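Local coordinates for transketolase (Campylobacter jejuni, PDB 3L84), which belongs to the transketolase family, whose members are built from thiamine diphosphate-binding domains followed by a C-terminal domain, at residues A402-F415 with M431-S443. Numbering follows the deposited sequence.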
ATOM      1  N   ALA A 402       1.711  13.091  15.114  1.00  5.79           N
ATOM      2  CA  ALA A 402       2.957  12.854  15.828  1.00  6.36           C
ATOM      3  C   ALA A 402       3.966  14.000  15.703  1.00  7.87           C
ATOM      4  O   ALA A 402       4.811  14.177  16.586  1.00 10.11           O
ATOM      5  CB  ALA A 402       3.579  11.528  15.337  1.00  7.07           C
ATOM      6  N   ARG A 403       3.885  14.759  14.612  1.00  5.92           N
ATOM      7  CA  ARG A 403       4.740  15.913  14.396  1.00  6.64           C
ATOM      8  C   ARG A 403       4.154  17.187  14.946  1.00  7.89           C
ATOM      9  O   ARG A 403       4.896  18.178  15.050  1.00  9.65           O
ATOM     10  CB  ARG A 403       5.046  16.094  12.890  1.00  6.89           C
ATOM     11  CG  ARG A 403       5.997  15.051  12.333  1.00  7.29           C
ATOM     12  CD  ARG A 403       7.411  15.298  12.788  1.00  8.27           C
ATOM     13  NE  ARG A 403       7.959  16.543  12.239  1.00  8.46           N
ATOM     14  CZ  ARG A 403       8.978  17.242  12.724  1.00  9.86           C
ATOM     15  NH1 ARG A 403       9.590  16.900  13.853  1.00 13.83           N
ATOM     16  NH2 ARG A 403       9.379  18.317  12.060  1.00  9.97           N
ATOM     17  N   TYR A 404       2.881  17.218  15.334  1.00  6.62           N
ATOM     18  CA  TYR A 404       2.258  18.499  15.680  1.00  6.67           C
ATOM     19  C   TYR A 404       2.904  19.169  16.879  1.00  6.50           C
ATOM     20  O   TYR A 404       3.113  20.382  16.868  1.00  6.93           O
ATOM     21  CB  TYR A 404       0.740  18.300  15.900  1.00  5.75           C
ATOM     22  CG  TYR A 404       0.000  19.591  16.075  1.00  5.29           C
ATOM     23  CD1 TYR A 404      -0.393  20.331  14.990  1.00  6.33           C
ATOM     24  CD2 TYR A 404      -0.241  20.119  17.330  1.00  5.42           C
ATOM     25  CE1 TYR A 404      -0.997  21.521  15.123  1.00  5.84           C
ATOM     26  CE2 TYR A 404      -0.864  21.309  17.492  1.00  6.45           C
ATOM     27  CZ  TYR A 404      -1.260  22.036  16.377  1.00  6.12           C
ATOM     28  OH  TYR A 404      -1.870  23.268  16.542  1.00  5.58           O
ATOM     29  N   GLY A 405       3.157  18.416  17.939  1.00  6.93           N
ATOM     30  CA  GLY A 405       3.930  18.882  19.075  1.00  6.72           C
ATOM     31  C   GLY A 405       3.455  18.350  20.416  1.00  7.34           C
ATOM     32  O   GLY A 405       4.207  18.426  21.380  1.00  9.55           O
ATOM     33  N   ILE A 406       2.215  17.896  20.515  1.00  6.09           N
ATOM     34  CA  ILE A 406       1.601  17.537  21.792  1.00  6.37           C
ATOM     35  C   ILE A 406       0.876  16.170  21.800  1.00  6.21           C
ATOM     36  O   ILE A 406       0.282  15.819  22.856  1.00  6.85           O
ATOM     37  CB  ILE A 406       0.621  18.633  22.263  1.00  5.93           C
ATOM     38  CG1 ILE A 406      -0.473  18.886  21.213  1.00  7.31           C
ATOM     39  CG2 ILE A 406       1.387  19.906  22.651  1.00  7.70           C
ATOM     40  CD1 ILE A 406      -1.685  19.698  21.745  1.00  8.63           C
ATOM     41  N   PHE A 407       0.953  15.405  20.724  1.00  6.45           N
ATOM     42  CA  PHE A 407       0.156  14.180  20.589  1.00  6.15           C
ATOM     43  C   PHE A 407       0.989  12.923  20.442  1.00  6.64           C
ATOM     44  O   PHE A 407       2.110  12.944  19.915  1.00  7.62           O
ATOM     45  CB  PHE A 407      -0.802  14.264  19.403  1.00  6.99           C
ATOM     46  CG  PHE A 407      -1.803  15.380  19.495  1.00  5.93           C
ATOM     47  CD1 PHE A 407      -2.743  15.396  20.501  1.00  6.37           C
ATOM     48  CD2 PHE A 407      -1.758  16.436  18.619  1.00  5.35           C
ATOM     49  CE1 PHE A 407      -3.665  16.424  20.595  1.00  7.51           C
ATOM     50  CE2 PHE A 407      -2.675  17.483  18.700  1.00  6.56           C
ATOM     51  CZ  PHE A 407      -3.619  17.459  19.732  1.00  7.25           C
ATOM     52  N   LEU A 408       0.410  11.835  20.939  1.00  5.88           N
ATOM     53  CA  LEU A 408       0.942  10.465  20.873  1.00  6.04           C
ATOM     54  C   LEU A 408      -0.138   9.620  20.183  1.00  6.07           C
ATOM     55  O   LEU A 408      -1.056   9.136  20.882  1.00  6.52           O
ATOM     56  CB  LEU A 408       1.216   9.961  22.283  1.00  6.72           C
ATOM     57  CG  LEU A 408       2.355  10.684  22.988  1.00  7.63           C
ATOM     58  CD1 LEU A 408       2.261  10.500  24.492  1.00 10.50           C
ATOM     59  CD2 LEU A 408       3.681  10.222  22.468  1.00 11.75           C
ATOM     60  N   PRO A 409      -0.069   9.480  18.862  1.00  5.62           N
ATOM     61  CA  PRO A 409      -1.166   8.851  18.136  1.00  6.00           C
ATOM     62  C   PRO A 409      -0.967   7.367  17.891  1.00  6.01           C
ATOM     63  O   PRO A 409       0.160   6.872  17.773  1.00  6.45           O
ATOM     64  CB  PRO A 409      -1.155   9.580  16.809  1.00  6.65           C
ATOM     65  CG  PRO A 409       0.309   9.784  16.567  1.00  6.29           C
ATOM     66  CD  PRO A 409       0.881  10.103  17.933  1.00  6.11           C
ATOM     67  N   PHE A 410      -2.091   6.662  17.759  1.00  5.50           N
ATOM     68  CA  PHE A 410      -2.074   5.282  17.270  1.00  5.59           C
ATOM     69  C   PHE A 410      -3.031   5.099  16.116  1.00  5.96           C
ATOM     70  O   PHE A 410      -4.088   5.707  16.037  1.00  6.52           O
ATOM     71  CB  PHE A 410      -2.359   4.229  18.394  1.00  6.18           C
ATOM     72  CG  PHE A 410      -3.772   4.218  18.919  1.00  6.49           C
ATOM     73  CD1 PHE A 410      -4.774   3.484  18.267  1.00  6.97           C
ATOM     74  CD2 PHE A 410      -4.109   4.968  20.022  1.00  7.51           C
ATOM     75  CE1 PHE A 410      -6.078   3.491  18.765  1.00  8.97           C
ATOM     76  CE2 PHE A 410      -5.409   4.972  20.515  1.00  8.68           C
ATOM     77  CZ  PHE A 410      -6.381   4.228  19.880  1.00  8.29           C
ATOM     78  N   SER A 411      -2.596   4.260  15.161  1.00  5.83           N
ATOM     79  CA  SER A 411      -3.342   3.842  13.965  1.00  6.13           C
ATOM     80  C   SER A 411      -3.627   2.369  14.066  1.00  6.97           C
ATOM     81  O   SER A 411      -2.702   1.605  14.357  1.00  8.90           O
ATOM     82  CB  SER A 411      -2.502   4.060  12.692  1.00  7.76           C
ATOM     83  OG  SER A 411      -2.161   5.434  12.527  1.00  7.92           O
ATOM     84  N   ALA A 412      -4.858   1.926  13.807  1.00  5.91           N
ATOM     85  CA  ALA A 412      -5.233   0.527  13.957  1.00  5.65           C
ATOM     86  C   ALA A 412      -5.939  -0.017  12.750  1.00  5.80           C
ATOM     87  O   ALA A 412      -6.817   0.632  12.171  1.00  6.54           O
ATOM     88  CB  ALA A 412      -6.087   0.324  15.232  1.00  7.12           C
ATOM     89  N   THR A 413      -5.605  -1.259  12.408  1.00  5.58           N
ATOM     90  CA  THR A 413      -6.334  -2.042  11.416  1.00  6.12           C
ATOM     91  C   THR A 413      -5.948  -3.512  11.575  1.00  5.47           C
ATOM     92  O   THR A 413      -5.150  -3.876  12.469  1.00  6.94           O
ATOM     93  CB  THR A 413      -6.069  -1.526   9.964  1.00  6.76           C
ATOM     94  OG1 THR A 413      -6.885  -2.256   9.036  1.00  7.41           O
ATOM     95  CG2 THR A 413      -4.589  -1.632   9.548  1.00  8.25           C
ATOM     96  N   PHE A 414      -6.520  -4.367  10.761  1.00  5.12           N
ATOM     97  CA  PHE A 414      -6.046  -5.744  10.712  1.00  5.60           C
ATOM     98  C   PHE A 414      -4.651  -5.777  10.133  1.00  5.93           C
ATOM     99  O   PHE A 414      -4.292  -4.998   9.215  1.00  6.53           O
ATOM    100  CB  PHE A 414      -6.920  -6.594   9.774  1.00  6.21           C
ATOM    101  CG  PHE A 414      -8.344  -6.864  10.246  1.00  8.06           C
ATOM    102  CD1 PHE A 414      -8.674  -6.961  11.577  1.00  9.12           C
ATOM    103  CD2 PHE A 414      -9.361  -7.069   9.300  1.00 10.70           C
ATOM    104  CE1 PHE A 414      -9.982  -7.230  11.979  1.00 11.43           C
ATOM    105  CE2 PHE A 414     -10.660  -7.352   9.725  1.00 10.65           C
ATOM    106  CZ  PHE A 414     -10.950  -7.446  11.043  1.00 11.40           C
ATOM    107  N   PHE A 415      -3.841  -6.734  10.579  1.00  5.65           N
ATOM    108  CA  PHE A 415      -2.467  -6.833  10.093  1.00  5.98           C
ATOM    109  C   PHE A 415      -2.420  -7.028   8.580  1.00  6.43           C
ATOM    110  O   PHE A 415      -1.517  -6.513   7.922  1.00  6.99           O
ATOM    111  CB  PHE A 415      -1.759  -7.983  10.835  1.00  5.96           C
ATOM    112  CG  PHE A 415      -0.248  -8.040  10.695  1.00  6.12           C
ATOM    113  CD1 PHE A 415       0.526  -6.895  10.543  1.00  6.92           C
ATOM    114  CD2 PHE A 415       0.397  -9.264  10.804  1.00  6.45           C
ATOM    115  CE1 PHE A 415       1.918  -6.983  10.498  1.00  6.68           C
ATOM    116  CE2 PHE A 415       1.776  -9.341  10.773  1.00  6.59           C
ATOM    117  CZ  PHE A 415       2.507  -8.219  10.605  1.00  6.44           C
HETATM  118  N   MSE A 431      11.348   9.298   9.638  1.00  6.17           N
HETATM  119  CA  MSE A 431      11.416  10.460  10.536  1.00  6.08           C
HETATM  120  C   MSE A 431      11.708  10.091  11.997  1.00  6.26           C
HETATM  121  O   MSE A 431      12.028  10.959  12.790  1.00  7.95           O
HETATM  122  CB  MSE A 431      10.075  11.184  10.546  1.00  6.45           C
HETATM  123  CG  MSE A 431       9.718  11.851   9.242  1.00  6.25           C
HETATM  124 SE   MSE A 431       8.252  13.119   9.425  0.70 10.55          SE
HETATM  125  CE  MSE A 431       6.759  11.904   9.713  1.00 10.53           C
ATOM    126  N   LYS A 432      11.598   8.816  12.345  1.00  6.01           N
ATOM    127  CA  LYS A 432      11.773   8.350  13.737  1.00  6.32           C
ATOM    128  C   LYS A 432      10.785   9.008  14.689  1.00  6.85           C
ATOM    129  O   LYS A 432      11.138   9.378  15.806  1.00 10.36           O
ATOM    130  CB  LYS A 432      13.234   8.462  14.220  1.00  6.29           C
ATOM    131  CG  LYS A 432      14.228   7.786  13.320  1.00  8.74           C
ATOM    132  CD  LYS A 432      15.659   7.989  13.836  1.00 11.05           C
ATOM    133  CE  LYS A 432      15.996   7.194  14.991  1.00 15.11           C
ATOM    134  NZ  LYS A 432      17.511   7.295  15.257  1.00 18.76           N
ATOM    135  N   ILE A 433       9.536   9.140  14.241  1.00  6.26           N
ATOM    136  CA  ILE A 433       8.485   9.702  15.072  1.00  6.47           C
ATOM    137  C   ILE A 433       7.827   8.687  15.958  1.00  6.15           C
ATOM    138  O   ILE A 433       7.873   7.462  15.717  1.00  7.14           O
ATOM    139  CB  ILE A 433       7.396  10.417  14.265  1.00  6.51           C
ATOM    140  CG1 ILE A 433       6.831   9.546  13.157  1.00  7.43           C
ATOM    141  CG2 ILE A 433       7.933  11.717  13.671  1.00  9.46           C
ATOM    142  CD1 ILE A 433       5.445   9.948  12.607  1.00  8.46           C
ATOM    143  N   LYS A 434       7.211   9.163  17.035  1.00  6.44           N
ATOM    144  CA  LYS A 434       6.500   8.328  17.989  1.00  6.28           C
ATOM    145  C   LYS A 434       5.045   8.175  17.566  1.00  6.99           C
ATOM    146  O   LYS A 434       4.178   8.979  17.885  1.00  8.09           O
ATOM    147  CB  LYS A 434       6.677   8.854  19.410  1.00  7.05           C
ATOM    148  CG  LYS A 434       8.088   8.981  19.838  1.00  8.77           C
ATOM    149  CD  LYS A 434       9.000   7.774  19.515  1.00  9.50           C
ATOM    150  CE  LYS A 434       8.555   6.495  20.160  1.00 10.59           C
ATOM    151  NZ  LYS A 434       8.656   6.592  21.704  1.00  8.88           N
ATOM    152  N   HIS A 435       4.805   7.145  16.771  1.00  6.71           N
ATOM    153  CA  HIS A 435       3.503   6.827  16.174  1.00  6.13           C
ATOM    154  C   HIS A 435       3.390   5.316  16.302  1.00  6.13           C
ATOM    155  O   HIS A 435       4.326   4.575  15.957  1.00  6.86           O
ATOM    156  CB  HIS A 435       3.506   7.262  14.703  1.00  6.74           C
ATOM    157  CG  HIS A 435       2.281   6.919  13.900  1.00  6.34           C
ATOM    158  ND1 HIS A 435       2.154   7.323  12.585  1.00  5.88           N
ATOM    159  CD2 HIS A 435       1.153   6.221  14.178  1.00  6.16           C
ATOM    160  CE1 HIS A 435       1.007   6.867  12.091  1.00  6.11           C
ATOM    161  NE2 HIS A 435       0.378   6.188  13.046  1.00  6.56           N
ATOM    162  N   PHE A 436       2.303   4.855  16.917  1.00  5.60           N
ATOM    163  CA  PHE A 436       2.141   3.433  17.244  1.00  5.58           C
ATOM    164  C   PHE A 436       1.127   2.789  16.320  1.00  5.99           C
ATOM    165  O   PHE A 436       0.062   3.337  16.069  1.00  6.76           O
ATOM    166  CB  PHE A 436       1.710   3.311  18.719  1.00  6.01           C
ATOM    167  CG  PHE A 436       2.575   4.129  19.637  1.00  6.22           C
ATOM    168  CD1 PHE A 436       3.866   3.762  19.888  1.00  7.26           C
ATOM    169  CD2 PHE A 436       2.125   5.309  20.172  1.00  7.58           C
ATOM    170  CE1 PHE A 436       4.677   4.526  20.659  1.00  8.22           C
ATOM    171  CE2 PHE A 436       2.961   6.087  20.971  1.00  8.99           C
ATOM    172  CZ  PHE A 436       4.231   5.717  21.177  1.00  8.03           C
ATOM    173  N   PHE A 437       1.466   1.628  15.801  1.00  5.91           N
ATOM    174  CA  PHE A 437       0.650   0.905  14.833  1.00  6.46           C
ATOM    175  C   PHE A 437       0.103  -0.344  15.480  1.00  6.72           C
ATOM    176  O   PHE A 437       0.872  -1.152  16.013  1.00  6.73           O
ATOM    177  CB  PHE A 437       1.485   0.572  13.562  1.00  6.80           C
ATOM    178  CG  PHE A 437       1.899   1.793  12.764  1.00  5.63           C
ATOM    179  CD1 PHE A 437       1.171   2.170  11.648  1.00  7.34           C
ATOM    180  CD2 PHE A 437       2.963   2.573  13.154  1.00  7.58           C
ATOM    181  CE1 PHE A 437       1.531   3.316  10.935  1.00  7.83           C
ATOM    182  CE2 PHE A 437       3.298   3.714  12.440  1.00  8.27           C
ATOM    183  CZ  PHE A 437       2.578   4.060  11.357  1.00  7.92           C
ATOM    184  N   ILE A 438      -1.203  -0.511  15.433  1.00  6.35           N
ATOM    185  CA  ILE A 438      -1.906  -1.580  16.154  1.00  6.23           C
ATOM    186  C   ILE A 438      -2.472  -2.493  15.076  1.00  5.99           C
ATOM    187  O   ILE A 438      -3.363  -2.085  14.323  1.00  6.85           O
ATOM    188  CB  ILE A 438      -3.038  -1.012  17.044  1.00  6.84           C
ATOM    189  CG1 ILE A 438      -2.591   0.132  17.966  1.00  8.91           C
ATOM    190  CG2 ILE A 438      -3.736  -2.131  17.802  1.00  7.58           C
ATOM    191  CD1 ILE A 438      -1.426  -0.123  18.770  1.00  9.90           C
ATOM    192  N   PHE A 439      -1.962  -3.720  15.000  1.00  5.21           N
ATOM    193  CA  PHE A 439      -2.335  -4.660  13.947  1.00  6.35           C
ATOM    194  C   PHE A 439      -2.871  -5.927  14.581  1.00  6.35           C
ATOM    195  O   PHE A 439      -2.086  -6.757  15.031  1.00  8.45           O
ATOM    196  CB  PHE A 439      -1.134  -4.987  13.071  1.00  6.68           C
ATOM    197  CG  PHE A 439      -0.522  -3.821  12.317  1.00  6.26           C
ATOM    198  CD1 PHE A 439      -1.290  -2.877  11.671  1.00  8.21           C
ATOM    199  CD2 PHE A 439       0.842  -3.720  12.207  1.00  7.90           C
ATOM    200  CE1 PHE A 439      -0.688  -1.854  10.942  1.00  8.38           C
ATOM    201  CE2 PHE A 439       1.442  -2.703  11.486  1.00  8.21           C
ATOM    202  CZ  PHE A 439       0.685  -1.774  10.872  1.00  7.85           C
ATOM    203  N   THR A 440      -4.178  -6.135  14.541  1.00  5.92           N
ATOM    204  CA  THR A 440      -4.770  -7.323  15.110  1.00  6.17           C
ATOM    205  C   THR A 440      -5.008  -8.355  14.021  1.00  5.90           C
ATOM    206  O   THR A 440      -4.722  -8.126  12.827  1.00  7.31           O
ATOM    207  CB  THR A 440      -6.063  -7.031  15.882  1.00  5.92           C
ATOM    208  OG1 THR A 440      -7.134  -6.752  14.971  1.00  6.41           O
ATOM    209  CG2 THR A 440      -5.879  -5.861  16.843  1.00  6.69           C
ATOM    210  N   HIS A 441      -5.453  -9.533  14.396  1.00  5.23           N
ATOM    211  CA  HIS A 441      -5.802 -10.585  13.442  1.00  6.29           C
ATOM    212  C   HIS A 441      -4.553 -10.999  12.691  1.00  5.94           C
ATOM    213  O   HIS A 441      -4.472 -11.009  11.470  1.00  6.52           O
ATOM    214  CB  HIS A 441      -6.936 -10.127  12.535  1.00  6.12           C
ATOM    215  CG  HIS A 441      -8.240  -9.974  13.249  1.00  6.38           C
ATOM    216  ND1 HIS A 441      -8.412  -9.109  14.310  1.00  6.74           N
ATOM    217  CD2 HIS A 441      -9.429 -10.585  13.057  1.00  8.93           C
ATOM    218  CE1 HIS A 441      -9.662  -9.201  14.742  1.00  7.13           C
ATOM    219  NE2 HIS A 441     -10.290 -10.110  14.014  1.00  8.73           N
ATOM    220  N   ASP A 442      -3.559 -11.436  13.446  1.00  5.89           N
ATOM    221  CA  ASP A 442      -2.181 -11.541  12.917  1.00  5.86           C
ATOM    222  C   ASP A 442      -1.817 -12.768  12.121  1.00  6.13           C
ATOM    223  O   ASP A 442      -0.696 -12.814  11.638  1.00  6.68           O
ATOM    224  CB  ASP A 442      -1.168 -11.428  14.066  1.00  6.42           C
ATOM    225  CG  ASP A 442      -1.123 -12.644  14.976  1.00  8.87           C
ATOM    226  OD1 ASP A 442      -2.173 -13.232  15.247  1.00  8.18           O
ATOM    227  OD2 ASP A 442      -0.015 -12.935  15.492  1.00  9.24           O
ATOM    228  N   SER A 443      -2.702 -13.734  11.951  1.00  5.60           N
ATOM    229  CA  SER A 443      -2.282 -14.987  11.353  1.00  6.16           C
ATOM    230  C   SER A 443      -3.457 -15.758  10.781  1.00  6.72           C
ATOM    231  O   SER A 443      -4.599 -15.313  10.795  1.00  6.92           O
ATOM    232  CB  SER A 443      -1.558 -15.866  12.382  1.00  6.99           C
ATOM    233  OG  SER A 443      -2.513 -16.470  13.242  1.00  8.55           O
TER
HETATM  234  O   HOH W   1       7.018  12.105  17.395  1.00 12.52           O
HETATM  235  O   HOH W   2       4.335  11.581  18.983  1.00  9.38           O
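His435 donates from NE2 to Ser411 OG at 2.7 Å, and the hydroxyl oxygen lies close to the plane of the imidazole. From CB, which sits 4.3 Å from Ala402 CB, the His435 side chain runs with CG anti to the backbone N (chi1 176°). This carries CD2 past Pro409 O, at 3.8 Å, and brings NE2 to the serine. The ring's other nitrogen, ND1, is hydrogen-bonded to Asn399 of helix 391-404, so both nitrogens are held. Ser411 OG has a second partner in Asn398 of that helix. Phe437 CZ covers one face of the imidazole. Strands 408-414 and 436-440 run parallel, joined by helix 418-431 in a beta-alpha-beta unit at the middle of the six-stranded sheet of the pyrimidine-binding domain. Backbone bonds alternate between them, from Phe436 N to Pro409 O through to Phe415 N to Thr440 O. Ala412 CB packs on Ile438 CB at 3.8 Å, on the sheet face that also carries Phe410 and Phe436. At the far end, Phe414 CE1 lies over the centre of the His441 ring, with the planes at 41°. His441 ND1 in turn donates to Thr440 OG1 at 2.8 Å, which limits rotation of the imidazole.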